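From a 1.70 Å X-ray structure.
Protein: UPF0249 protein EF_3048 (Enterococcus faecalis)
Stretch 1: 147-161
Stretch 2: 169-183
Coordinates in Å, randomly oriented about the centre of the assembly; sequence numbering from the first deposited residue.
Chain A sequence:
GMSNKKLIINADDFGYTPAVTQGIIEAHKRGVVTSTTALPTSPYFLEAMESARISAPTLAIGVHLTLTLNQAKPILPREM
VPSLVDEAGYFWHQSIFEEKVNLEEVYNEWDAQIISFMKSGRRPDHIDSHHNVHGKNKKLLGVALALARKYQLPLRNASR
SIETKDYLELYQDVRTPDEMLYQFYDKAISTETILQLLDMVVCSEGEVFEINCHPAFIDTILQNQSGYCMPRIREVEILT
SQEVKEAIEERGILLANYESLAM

Stretch 1, residues 147-161: LARKYQLPLRNASRS
Stretch 2 (169-183) ELYQDVRTPDEMLYQ

Stretch 1 enters as the last turn of a helix that begins earlier in the chain, 147-151 here, and continues as a loop, extended from Leu153 to Asn157; stretch 2 is mostly loop, with a type II' turn from Tyr171 to Val174 and a short strand at 179-181. The two run in the same direction where they pair, with CA atoms 4.6 Å apart at Pro154 and Arg175 and 5.4 Å apart at Leu155 and Thr176. Together they bury 913 Å².

The helix contributes first through Ala148, whose CB points toward stretch 2 and lies 3.6 Å from Val174 CG1. Arg149 (chi1 m, chi2 t, chi3 t, chi4 123°) starts sideways, yet its end reaches the turn. Arg149 NE donates to Asp173 OD1 at 2.9 Å and 164°, and Arg149 NH2 donates to the same Asp173 OD1 at 3.1 Å and 139°, so charge and direction combine in a salt bridge. Arg149 NH2 also meets Leu170 O at 3.1 Å (148°) and, weakly, Tyr171 O at 3.0 Å, where the angle falls to 123°. The turn supplies Tyr171 O and Asp173 OD1, and Leu170 O comes from the residue just before it. Within the turn, phi/psi of 59/-106 at Gln172 and -74/-22 at Asp173 bring Val174 N within 2.9 Å of Tyr171 O, a backbone hydrogen bond. Asp173 is chi1 p.

Gln152 leaves the helix with phi/psi 62/54. Its NE2 donates to Arg149 O at 2.7 Å, and water 2 links Gln152 NE2 (3.1 Å) to Asp173 OD2 (2.4 Å). Leu153 (-127/141) directs its CB away. Pro154 (-70/158) then brings its CA within 3.3 Å of Arg175 O.

Leu155 (-130/138; chi1 t, chi2 p) is held by its backbone on both polar atoms. Leu155 N donates to Arg175 O at 3.0 Å and 163°, while Leu155 O accepts from Thr176 OG1 at 2.8 Å, with Thr176 at chi1 t. Leu155 CB packs on Val174 CG1 at 3.7 Å and Leu155 CD2 on Tyr171 CE2 at 3.8 Å.

Arg156 (-54/138; chi1 t, chi2 t, chi3 m) points its CB away, and its guanidinium is hydrogen-bonded elsewhere in the structure. Its carbonyl still faces stretch 2: Tyr171 OH donates to Arg156 O at 2.8 Å, with that oxygen at the ring's edge. Arg156 CD lies 3.7 Å from SE of selenomethionine Met180.

Asn157 (-62/118; chi1 t, chi2 -28°) uses both ends of its amide. Asn157 ND2 donates to Pro177 O at 3.0 Å and 161°, whereas Asn157 OD1 accepts from Ser159 N at 2.8 Å. Although Asn157 N is 2.9 Å from Thr176 OG1, the angle is too poor for a hydrogen bond. Water 3 joins Asn157 ND2 (3.1 Å) to Asp178 O (2.9 Å).

Ala158 turns to -80/-7, and Ser159 (-90/127) connects through water 4, from Ser159 O (3.2 Å) to Met180 N (3.0 Å). Arg160 (chi1 m, then t, t) places CB 3.6 Å from the Tyr182 ring centroid, 18° off the normal, a CH-pi contact over the face.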

ATOM      1  N   LEU A 147      -8.597 -31.920 -14.240  1.00 25.14           N
ATOM      2  CA  LEU A 147      -8.836 -30.549 -13.735  1.00 25.07           C
ATOM      3  C   LEU A 147      -7.849 -29.553 -14.332  1.00 17.71           C
ATOM      4  O   LEU A 147      -8.139 -28.360 -14.528  1.00 21.66           O
ATOM      5  CB  LEU A 147      -8.816 -30.608 -12.208  1.00 21.06           C
ATOM      6  CG  LEU A 147     -10.046 -31.284 -11.571  1.00 18.55           C
ATOM      7  CD1 LEU A 147      -9.742 -31.835 -10.190  1.00 25.93           C
ATOM      8  CD2 LEU A 147     -11.196 -30.302 -11.558  1.00 25.22           C
ATOM      9  N   ALA A 148      -6.655 -29.996 -14.677  1.00 21.14           N
ATOM     10  CA  ALA A 148      -5.657 -29.183 -15.359  1.00 21.23           C
ATOM     11  C   ALA A 148      -6.222 -28.713 -16.703  1.00 26.84           C
ATOM     12  O   ALA A 148      -6.073 -27.552 -17.088  1.00 25.16           O
ATOM     13  CB  ALA A 148      -4.348 -29.914 -15.579  1.00 23.57           C
ATOM     14  N   ARG A 149      -6.878 -29.668 -17.393  1.00 23.38           N
ATOM     15  CA  ARG A 149      -7.439 -29.314 -18.709  1.00 19.59           C
ATOM     16  C   ARG A 149      -8.626 -28.377 -18.531  1.00 20.01           C
ATOM     17  O   ARG A 149      -8.761 -27.419 -19.289  1.00 26.61           O
ATOM     18  CB  ARG A 149      -7.808 -30.567 -19.516  1.00 22.93           C
ATOM     19  CG  ARG A 149      -6.679 -31.564 -19.622  1.00 29.40           C
ATOM     20  CD  ARG A 149      -7.040 -32.883 -20.289  1.00 31.87           C
ATOM     21  NE  ARG A 149      -5.793 -33.552 -20.644  1.00 26.05           N
ATOM     22  CZ  ARG A 149      -5.326 -34.732 -20.318  1.00 27.16           C
ATOM     23  NH1 ARG A 149      -6.006 -35.571 -19.546  1.00 35.65           N
ATOM     24  NH2 ARG A 149      -4.135 -35.094 -20.779  1.00 33.78           N
ATOM     25  N   LYS A 150      -9.452 -28.624 -17.528  1.00 23.08           N
ATOM     26  CA  LYS A 150     -10.667 -27.880 -17.246  1.00 24.77           C
ATOM     27  C   LYS A 150     -10.337 -26.430 -16.885  1.00 26.21           C
ATOM     28  O   LYS A 150     -11.063 -25.529 -17.317  1.00 22.26           O
ATOM     29  CB  LYS A 150     -11.472 -28.517 -16.122  1.00 24.44           C
ATOM     30  CG  LYS A 150     -12.695 -27.719 -15.713  1.00 28.97           C
ATOM     31  CD  LYS A 150     -13.223 -28.195 -14.365  1.00 32.19           C
ATOM     32  CE  LYS A 150     -14.560 -27.563 -14.031  1.00 35.28           C
ATOM     33  NZ  LYS A 150     -15.394 -28.447 -13.163  1.00 42.61           N
ATOM     34  N   TYR A 151      -9.255 -26.268 -16.121  1.00 22.95           N
ATOM     35  CA  TYR A 151      -8.908 -24.895 -15.748  1.00 24.85           C
ATOM     36  C   TYR A 151      -7.734 -24.383 -16.557  1.00 21.97           C
ATOM     37  O   TYR A 151      -7.347 -23.222 -16.421  1.00 21.18           O
ATOM     38  CB  TYR A 151      -8.630 -24.805 -14.232  1.00 23.71           C
ATOM     39  CG  TYR A 151      -9.896 -24.970 -13.433  1.00 20.00           C
ATOM     40  CD1 TYR A 151     -10.717 -23.872 -13.189  1.00 21.33           C
ATOM     41  CD2 TYR A 151     -10.295 -26.185 -12.915  1.00 16.89           C
ATOM     42  CE1 TYR A 151     -11.884 -24.002 -12.459  1.00 24.99           C
ATOM     43  CE2 TYR A 151     -11.449 -26.331 -12.190  1.00 18.20           C
ATOM     44  CZ  TYR A 151     -12.248 -25.231 -11.956  1.00 26.07           C
ATOM     45  OH  TYR A 151     -13.401 -25.399 -11.226  1.00 28.77           O
ATOM     46  N   GLN A 152      -7.171 -25.229 -17.428  1.00 20.41           N
ATOM     47  CA  GLN A 152      -6.118 -24.752 -18.315  1.00 20.52           C
ATOM     48  C   GLN A 152      -4.909 -24.261 -17.527  1.00 22.66           C
ATOM     49  O   GLN A 152      -4.459 -23.136 -17.697  1.00 24.51           O
ATOM     50  CB  GLN A 152      -6.612 -23.634 -19.235  1.00 29.47           C
ATOM     51  CG  GLN A 152      -7.464 -24.116 -20.391  1.00 36.38           C
ATOM     52  CD  GLN A 152      -6.761 -25.123 -21.287  1.00 47.29           C
ATOM     53  OE1 GLN A 152      -5.883 -24.776 -22.077  1.00 31.41           O
ATOM     54  NE2 GLN A 152      -7.148 -26.383 -21.124  1.00 36.46           N
ATOM     55  N   LEU A 153      -4.431 -25.142 -16.677  1.00 22.13           N
ATOM     56  CA  LEU A 153      -3.272 -24.926 -15.831  1.00 24.89           C
ATOM     57  C   LEU A 153      -2.253 -26.041 -16.002  1.00 24.32           C
ATOM     58  O   LEU A 153      -2.681 -27.194 -16.129  1.00 23.65           O
ATOM     59  CB  LEU A 153      -3.687 -24.925 -14.353  1.00 20.31           C
ATOM     60  CG  LEU A 153      -4.673 -23.811 -13.997  1.00 26.23           C
ATOM     61  CD1 LEU A 153      -5.289 -24.093 -12.638  1.00 28.37           C
ATOM     62  CD2 LEU A 153      -3.977 -22.459 -14.054  1.00 29.06           C
ATOM     63  N   PRO A 154      -0.976 -25.686 -16.008  1.00 23.64           N
ATOM     64  CA  PRO A 154       0.078 -26.701 -16.030  1.00 20.53           C
ATOM     65  C   PRO A 154       0.079 -27.411 -14.672  1.00 22.69           C
ATOM     66  O   PRO A 154      -0.405 -26.857 -13.676  1.00 23.42           O
ATOM     67  CB  PRO A 154       1.360 -25.917 -16.242  1.00 21.82           C
ATOM     68  CG  PRO A 154       1.027 -24.544 -15.758  1.00 22.29           C
ATOM     69  CD  PRO A 154      -0.429 -24.321 -16.019  1.00 21.95           C
ATOM     70  N   LEU A 155       0.624 -28.612 -14.671  1.00 22.60           N
ATOM     71  CA  LEU A 155       0.578 -29.511 -13.538  1.00 22.93           C
ATOM     72  C   LEU A 155       1.952 -30.051 -13.206  1.00 22.90           C
ATOM     73  O   LEU A 155       2.703 -30.425 -14.119  1.00 22.57           O
ATOM     74  CB  LEU A 155      -0.357 -30.686 -13.893  1.00 23.81           C
ATOM     75  CG  LEU A 155      -0.408 -31.834 -12.910  1.00 18.62           C
ATOM     76  CD1 LEU A 155      -1.040 -31.365 -11.591  1.00 21.87           C
ATOM     77  CD2 LEU A 155      -1.203 -33.016 -13.442  1.00 23.71           C
ATOM     78  N   ARG A 156       2.284 -30.122 -11.925  1.00 20.61           N
ATOM     79  CA  ARG A 156       3.562 -30.633 -11.487  1.00 17.95           C
ATOM     80  C   ARG A 156       3.808 -32.041 -12.066  1.00 19.32           C
ATOM     81  O   ARG A 156       2.877 -32.849 -12.045  1.00 24.21           O
ATOM     82  CB  ARG A 156       3.620 -30.721  -9.954  1.00 21.30           C
ATOM     83  CG  ARG A 156       4.851 -31.455  -9.457  1.00 24.93           C
ATOM     84  CD  ARG A 156       4.865 -31.487  -7.934  1.00 25.76           C
ATOM     85  NE  ARG A 156       5.515 -30.274  -7.423  1.00 27.78           N
ATOM     86  CZ  ARG A 156       5.643 -30.025  -6.116  1.00 28.96           C
ATOM     87  NH1 ARG A 156       5.167 -30.871  -5.226  1.00 21.13           N
ATOM     88  NH2 ARG A 156       6.245 -28.917  -5.678  1.00 26.60           N
ATOM     89  N   ASN A 157       5.025 -32.283 -12.513  1.00 25.46           N
ATOM     90  CA  ASN A 157       5.412 -33.625 -12.976  1.00 21.50           C
ATOM     91  C   ASN A 157       5.283 -34.592 -11.810  1.00 23.70           C
ATOM     92  O   ASN A 157       5.968 -34.480 -10.790  1.00 22.94           O
ATOM     93  CB  ASN A 157       6.807 -33.555 -13.551  1.00 19.91           C
ATOM     94  CG  ASN A 157       7.449 -34.859 -13.948  1.00 21.95           C
ATOM     95  OD1 ASN A 157       7.163 -35.918 -13.391  1.00 28.92           O
ATOM     96  ND2 ASN A 157       8.338 -34.728 -14.929  1.00 27.37           N
ATOM     97  N   ALA A 158       4.412 -35.581 -11.968  1.00 22.50           N
ATOM     98  CA  ALA A 158       4.147 -36.536 -10.911  1.00 22.87           C
ATOM     99  C   ALA A 158       5.136 -37.668 -10.736  1.00 24.00           C
ATOM    100  O   ALA A 158       5.000 -38.436  -9.758  1.00 27.97           O
ATOM    101  CB  ALA A 158       2.755 -37.132 -11.192  1.00 30.04           C
ATOM    102  N   SER A 159       6.131 -37.876 -11.605  1.00 25.48           N
ATOM    103  CA  SER A 159       6.974 -39.073 -11.388  1.00 25.56           C
ATOM    104  C   SER A 159       8.177 -38.832 -10.498  1.00 26.40           C
ATOM    105  O   SER A 159       8.971 -37.943 -10.786  1.00 31.91           O
ATOM    106  CB  SER A 159       7.443 -39.615 -12.750  1.00 31.17           C
ATOM    107  OG  SER A 159       8.707 -40.272 -12.701  1.00 34.31           O
ATOM    108  N   ARG A 160       8.382 -39.622  -9.440  1.00 28.05           N
ATOM    109  CA  ARG A 160       9.614 -39.483  -8.643  1.00 29.09           C
ATOM    110  C   ARG A 160      10.383 -40.800  -8.553  1.00 40.18           C
ATOM    111  O   ARG A 160      11.099 -41.053  -7.580  1.00 38.53           O
ATOM    112  CB  ARG A 160       9.310 -39.003  -7.224  1.00 32.99           C
ATOM    113  CG  ARG A 160       8.315 -37.852  -7.185  1.00 31.52           C
ATOM    114  CD  ARG A 160       8.231 -37.205  -5.820  1.00 30.25           C
ATOM    115  NE  ARG A 160       7.527 -35.925  -5.880  1.00 26.47           N
ATOM    116  CZ  ARG A 160       7.234 -35.196  -4.810  1.00 30.00           C
ATOM    117  NH1 ARG A 160       7.582 -35.611  -3.595  1.00 28.42           N
ATOM    118  NH2 ARG A 160       6.594 -34.042  -4.911  1.00 30.25           N
ATOM    119  N   SER A 161      10.213 -41.625  -9.574  1.00 40.87           N
ATOM    120  CA  SER A 161      10.767 -42.980  -9.625  1.00 45.14           C
ATOM    121  C   SER A 161      10.913 -43.427 -11.072  1.00 41.22           C
ATOM    122  O   SER A 161      10.194 -42.948 -11.949  1.00 30.87           O
ATOM    123  CB  SER A 161       9.902 -43.922  -8.790  1.00 34.16           C
ATOM    124  OG  SER A 161       9.107 -44.858  -9.474  1.00 57.12           O
ATOM    125  N   GLU A 169       3.558 -39.819 -20.071  1.00 31.52           N
ATOM    126  CA  GLU A 169       2.936 -39.971 -21.404  1.00 34.31           C
ATOM    127  C   GLU A 169       1.461 -39.582 -21.366  1.00 30.41           C
ATOM    128  O   GLU A 169       0.813 -39.412 -22.404  1.00 28.85           O
ATOM    129  CB  GLU A 169       3.136 -41.354 -21.983  1.00 35.43           C
ATOM    130  CG  GLU A 169       2.983 -42.600 -21.143  1.00 39.84           C
ATOM    131  CD  GLU A 169       3.762 -43.745 -21.751  1.00 48.00           C
ATOM    132  OE1 GLU A 169       4.943 -43.539 -22.100  1.00 49.56           O
ATOM    133  OE2 GLU A 169       3.197 -44.854 -21.881  1.00 54.71           O
ATOM    134  N   LEU A 170       0.866 -39.471 -20.187  1.00 25.61           N
ATOM    135  CA  LEU A 170      -0.517 -39.119 -20.030  1.00 24.00           C
ATOM    136  C   LEU A 170      -0.783 -37.621 -20.032  1.00 24.80           C
ATOM    137  O   LEU A 170      -1.948 -37.234 -20.119  1.00 24.25           O
ATOM    138  CB  LEU A 170      -1.089 -39.635 -18.698  1.00 28.00           C
ATOM    139  CG  LEU A 170      -0.620 -41.053 -18.327  1.00 44.59           C
ATOM    140  CD1 LEU A 170      -1.163 -41.452 -16.970  1.00 33.20           C
ATOM    141  CD2 LEU A 170      -1.018 -42.021 -19.434  1.00 44.59           C
ATOM    142  N   TYR A 171       0.284 -36.835 -19.905  1.00 26.76           N
ATOM    143  CA  TYR A 171       0.070 -35.392 -19.768  1.00 24.27           C
ATOM    144  C   TYR A 171      -0.420 -34.745 -21.056  1.00 25.51           C
ATOM    145  O   TYR A 171      -1.388 -33.987 -21.044  1.00 29.14           O
ATOM    146  CB  TYR A 171       1.373 -34.705 -19.314  1.00 24.13           C
ATOM    147  CG  TYR A 171       1.608 -34.765 -17.812  1.00 26.26           C
ATOM    148  CD1 TYR A 171       1.804 -35.977 -17.172  1.00 27.06           C
ATOM    149  CD2 TYR A 171       1.622 -33.594 -17.058  1.00 27.58           C
ATOM    150  CE1 TYR A 171       2.015 -36.041 -15.807  1.00 30.45           C
ATOM    151  CE2 TYR A 171       1.834 -33.636 -15.686  1.00 24.76           C
ATOM    152  CZ  TYR A 171       2.027 -34.857 -15.080  1.00 24.93           C
ATOM    153  OH  TYR A 171       2.240 -34.949 -13.731  1.00 25.60           O
ATOM    154  N   GLN A 172       0.272 -35.020 -22.159  1.00 33.02           N
ATOM    155  CA  GLN A 172      -0.154 -34.562 -23.486  1.00 31.88           C
ATOM    156  C   GLN A 172      -0.263 -33.050 -23.589  1.00 29.16           C
ATOM    157  O   GLN A 172       0.793 -32.407 -23.670  1.00 31.46           O
ATOM    158  CB  GLN A 172      -1.467 -35.288 -23.824  1.00 31.90           C
ATOM    159  CG  GLN A 172      -1.158 -36.745 -24.146  1.00 33.76           C
ATOM    160  CD  GLN A 172      -2.313 -37.710 -24.076  1.00 40.82           C
ATOM    161  OE1 GLN A 172      -3.492 -37.386 -24.149  1.00 44.40           O
ATOM    162  NE2 GLN A 172      -1.942 -38.986 -23.935  1.00 45.76           N
ATOM    163  N   ASP A 173      -1.465 -32.509 -23.612  1.00 28.72           N
ATOM    164  CA  ASP A 173      -1.725 -31.087 -23.702  1.00 31.35           C
ATOM    165  C   ASP A 173      -1.424 -30.347 -22.393  1.00 30.10           C
ATOM    166  O   ASP A 173      -1.224 -29.125 -22.425  1.00 28.87           O
ATOM    167  CB  ASP A 173      -3.178 -30.828 -24.085  1.00 32.75           C
ATOM    168  CG  ASP A 173      -4.203 -31.501 -23.195  1.00 38.01           C
ATOM    169  OD1 ASP A 173      -3.902 -32.495 -22.514  1.00 30.93           O
ATOM    170  OD2 ASP A 173      -5.364 -31.033 -23.178  1.00 35.69           O
ATOM    171  N   VAL A 174      -1.429 -31.069 -21.289  1.00 24.34           N
ATOM    172  CA  VAL A 174      -1.127 -30.478 -19.980  1.00 20.86           C
ATOM    173  C   VAL A 174       0.376 -30.309 -19.766  1.00 18.90           C
ATOM    174  O   VAL A 174       1.172 -31.235 -19.626  1.00 23.56           O
ATOM    175  CB  VAL A 174      -1.708 -31.305 -18.830  1.00 19.27           C
ATOM    176  CG1 VAL A 174      -1.361 -30.659 -17.489  1.00 27.47           C
ATOM    177  CG2 VAL A 174      -3.218 -31.457 -18.937  1.00 23.35           C
ATOM    178  N   ARG A 175       0.818 -29.054 -19.722  1.00 21.31           N
ATOM    179  CA  ARG A 175       2.231 -28.735 -19.599  1.00 22.29           C
ATOM    180  C   ARG A 175       2.820 -29.052 -18.234  1.00 20.39           C
ATOM    181  O   ARG A 175       2.105 -28.967 -17.228  1.00 22.62           O
ATOM    182  CB  ARG A 175       2.374 -27.236 -19.924  1.00 26.54           C
ATOM    183  CG  ARG A 175       2.107 -26.967 -21.402  1.00 28.46           C
ATOM    184  CD  ARG A 175       2.497 -25.584 -21.865  1.00 29.81           C
ATOM    185  NE  ARG A 175       3.922 -25.446 -22.150  1.00 30.18           N
ATOM    186  CZ  ARG A 175       4.530 -24.288 -22.359  1.00 30.22           C
ATOM    187  NH1 ARG A 175       3.840 -23.162 -22.317  1.00 33.03           N
ATOM    188  NH2 ARG A 175       5.829 -24.311 -22.604  1.00 31.12           N
ATOM    189  N   THR A 176       4.104 -29.411 -18.197  1.00 20.94           N
ATOM    190  CA  THR A 176       4.715 -29.872 -16.955  1.00 19.39           C
ATOM    191  C   THR A 176       6.219 -29.769 -17.073  1.00 25.45           C
ATOM    192  O   THR A 176       6.770 -29.827 -18.187  1.00 27.74           O
ATOM    193  CB  THR A 176       4.286 -31.318 -16.642  1.00 24.80           C
ATOM    194  OG1 THR A 176       4.779 -31.771 -15.382  1.00 25.34           O
ATOM    195  CG2 THR A 176       4.888 -32.264 -17.696  1.00 26.52           C
ATOM    196  N   PRO A 177       6.930 -29.578 -15.967  1.00 27.91           N
ATOM    197  CA  PRO A 177       8.393 -29.656 -16.032  1.00 21.91           C
ATOM    198  C   PRO A 177       8.853 -31.012 -16.559  1.00 25.84           C
ATOM    199  O   PRO A 177       8.230 -32.058 -16.345  1.00 26.17           O
ATOM    200  CB  PRO A 177       8.822 -29.480 -14.581  1.00 25.66           C
ATOM    201  CG  PRO A 177       7.681 -28.783 -13.911  1.00 21.21           C
ATOM    202  CD  PRO A 177       6.434 -29.228 -14.623  1.00 22.46           C
ATOM    203  N   ASP A 178       9.980 -30.965 -17.272  1.00 25.40           N
ATOM    204  CA  ASP A 178      10.548 -32.202 -17.819  1.00 31.31           C
ATOM    205  C   ASP A 178      11.048 -33.124 -16.727  1.00 32.02           C
ATOM    206  O   ASP A 178      11.061 -34.340 -16.891  1.00 26.18           O
ATOM    207  CB  ASP A 178      11.671 -31.827 -18.799  1.00 28.86           C
ATOM    208  CG  ASP A 178      11.086 -30.969 -19.916  1.00 35.36           C
ATOM    209  OD1 ASP A 178       9.972 -31.308 -20.378  1.00 46.80           O
ATOM    210  OD2 ASP A 178      11.710 -29.970 -20.315  1.00 35.93           O
ATOM    211  N   GLU A 179      11.481 -32.544 -15.599  1.00 23.24           N
ATOM    212  CA  GLU A 179      11.982 -33.367 -14.503  1.00 25.99           C
ATOM    213  C   GLU A 179      11.552 -32.841 -13.134  1.00 26.34           C
ATOM    214  O   GLU A 179      11.668 -31.634 -12.933  1.00 27.47           O
ATOM    215  CB  GLU A 179      13.512 -33.429 -14.565  1.00 30.05           C
HETATM  216  N   MSE A 180      11.078 -33.708 -12.258  1.00 27.57           N
HETATM  217  CA  MSE A 180      10.772 -33.463 -10.860  1.00 24.67           C
HETATM  218  C   MSE A 180      11.986 -33.857 -10.026  1.00 28.23           C
HETATM  219  O   MSE A 180      12.289 -35.041  -9.890  1.00 27.97           O
HETATM  220  CB  MSE A 180       9.518 -34.221 -10.417  1.00 25.55           C
HETATM  221  CG  MSE A 180       9.122 -34.034  -8.963  1.00 31.62           C
HETATM  222 SE   MSE A 180       8.364 -32.416  -8.643  0.75 27.32          SE
HETATM  223  CE  MSE A 180       9.660 -31.647  -7.691  1.00 26.50           C
ATOM    224  N   LEU A 181      12.690 -32.875  -9.479  1.00 26.53           N
ATOM    225  CA  LEU A 181      13.781 -33.077  -8.536  1.00 23.38           C
ATOM    226  C   LEU A 181      13.246 -32.898  -7.107  1.00 31.28           C
ATOM    227  O   LEU A 181      13.095 -31.775  -6.614  1.00 26.69           O
ATOM    228  CB  LEU A 181      14.940 -32.139  -8.841  1.00 30.32           C
ATOM    229  CG  LEU A 181      15.419 -32.208 -10.305  1.00 32.05           C
ATOM    230  CD1 LEU A 181      16.587 -31.278 -10.545  1.00 29.92           C
ATOM    231  CD2 LEU A 181      15.784 -33.641 -10.672  1.00 35.15           C
ATOM    232  N   TYR A 182      12.948 -34.029  -6.482  1.00 28.03           N
ATOM    233  CA  TYR A 182      12.298 -34.169  -5.198  1.00 25.57           C
ATOM    234  C   TYR A 182      13.275 -34.491  -4.066  1.00 23.19           C
ATOM    235  O   TYR A 182      12.804 -34.758  -2.958  1.00 24.12           O
ATOM    236  CB  TYR A 182      11.245 -35.290  -5.276  1.00 28.31           C
ATOM    237  CG  TYR A 182      11.873 -36.635  -5.621  1.00 29.82           C
ATOM    238  CD1 TYR A 182      12.113 -36.974  -6.946  1.00 34.96           C
ATOM    239  CD2 TYR A 182      12.228 -37.552  -4.642  1.00 32.38           C
ATOM    240  CE1 TYR A 182      12.691 -38.190  -7.286  1.00 32.53           C
ATOM    241  CE2 TYR A 182      12.807 -38.773  -4.962  1.00 34.87           C
ATOM    242  CZ  TYR A 182      13.025 -39.079  -6.290  1.00 39.71           C
ATOM    243  OH  TYR A 182      13.598 -40.290  -6.624  1.00 43.28           O
ATOM    244  N   GLN A 183      14.572 -34.507  -4.321  1.00 26.46           N
ATOM    245  CA  GLN A 183      15.535 -35.108  -3.408  1.00 25.88           C
ATOM    246  C   GLN A 183      15.894 -34.233  -2.209  1.00 23.60           C
ATOM    247  O   GLN A 183      16.455 -34.751  -1.235  1.00 26.15           O
ATOM    248  CB  GLN A 183      16.809 -35.490  -4.173  1.00 26.24           C
ATOM    249  CG  GLN A 183      16.572 -36.685  -5.095  1.00 30.43           C
ATOM    250  CD  GLN A 183      16.307 -36.231  -6.516  1.00 35.61           C
ATOM    251  OE1 GLN A 183      15.781 -35.147  -6.744  1.00 30.68           O
ATOM    252  NE2 GLN A 183      16.668 -37.071  -7.476  1.00 41.15           N
TER
HETATM  253  O   HOH W   1      -4.319 -38.324 -20.041  1.00 39.91           O
HETATM  254  O   HOH W   2      -5.775 -28.703 -22.587  1.00 45.88           O
HETATM  255  O   HOH W   3      10.138 -36.961 -16.222  1.00 52.00           O
HETATM  256  O   HOH W   4      10.349 -36.465 -13.224  1.00 41.14           O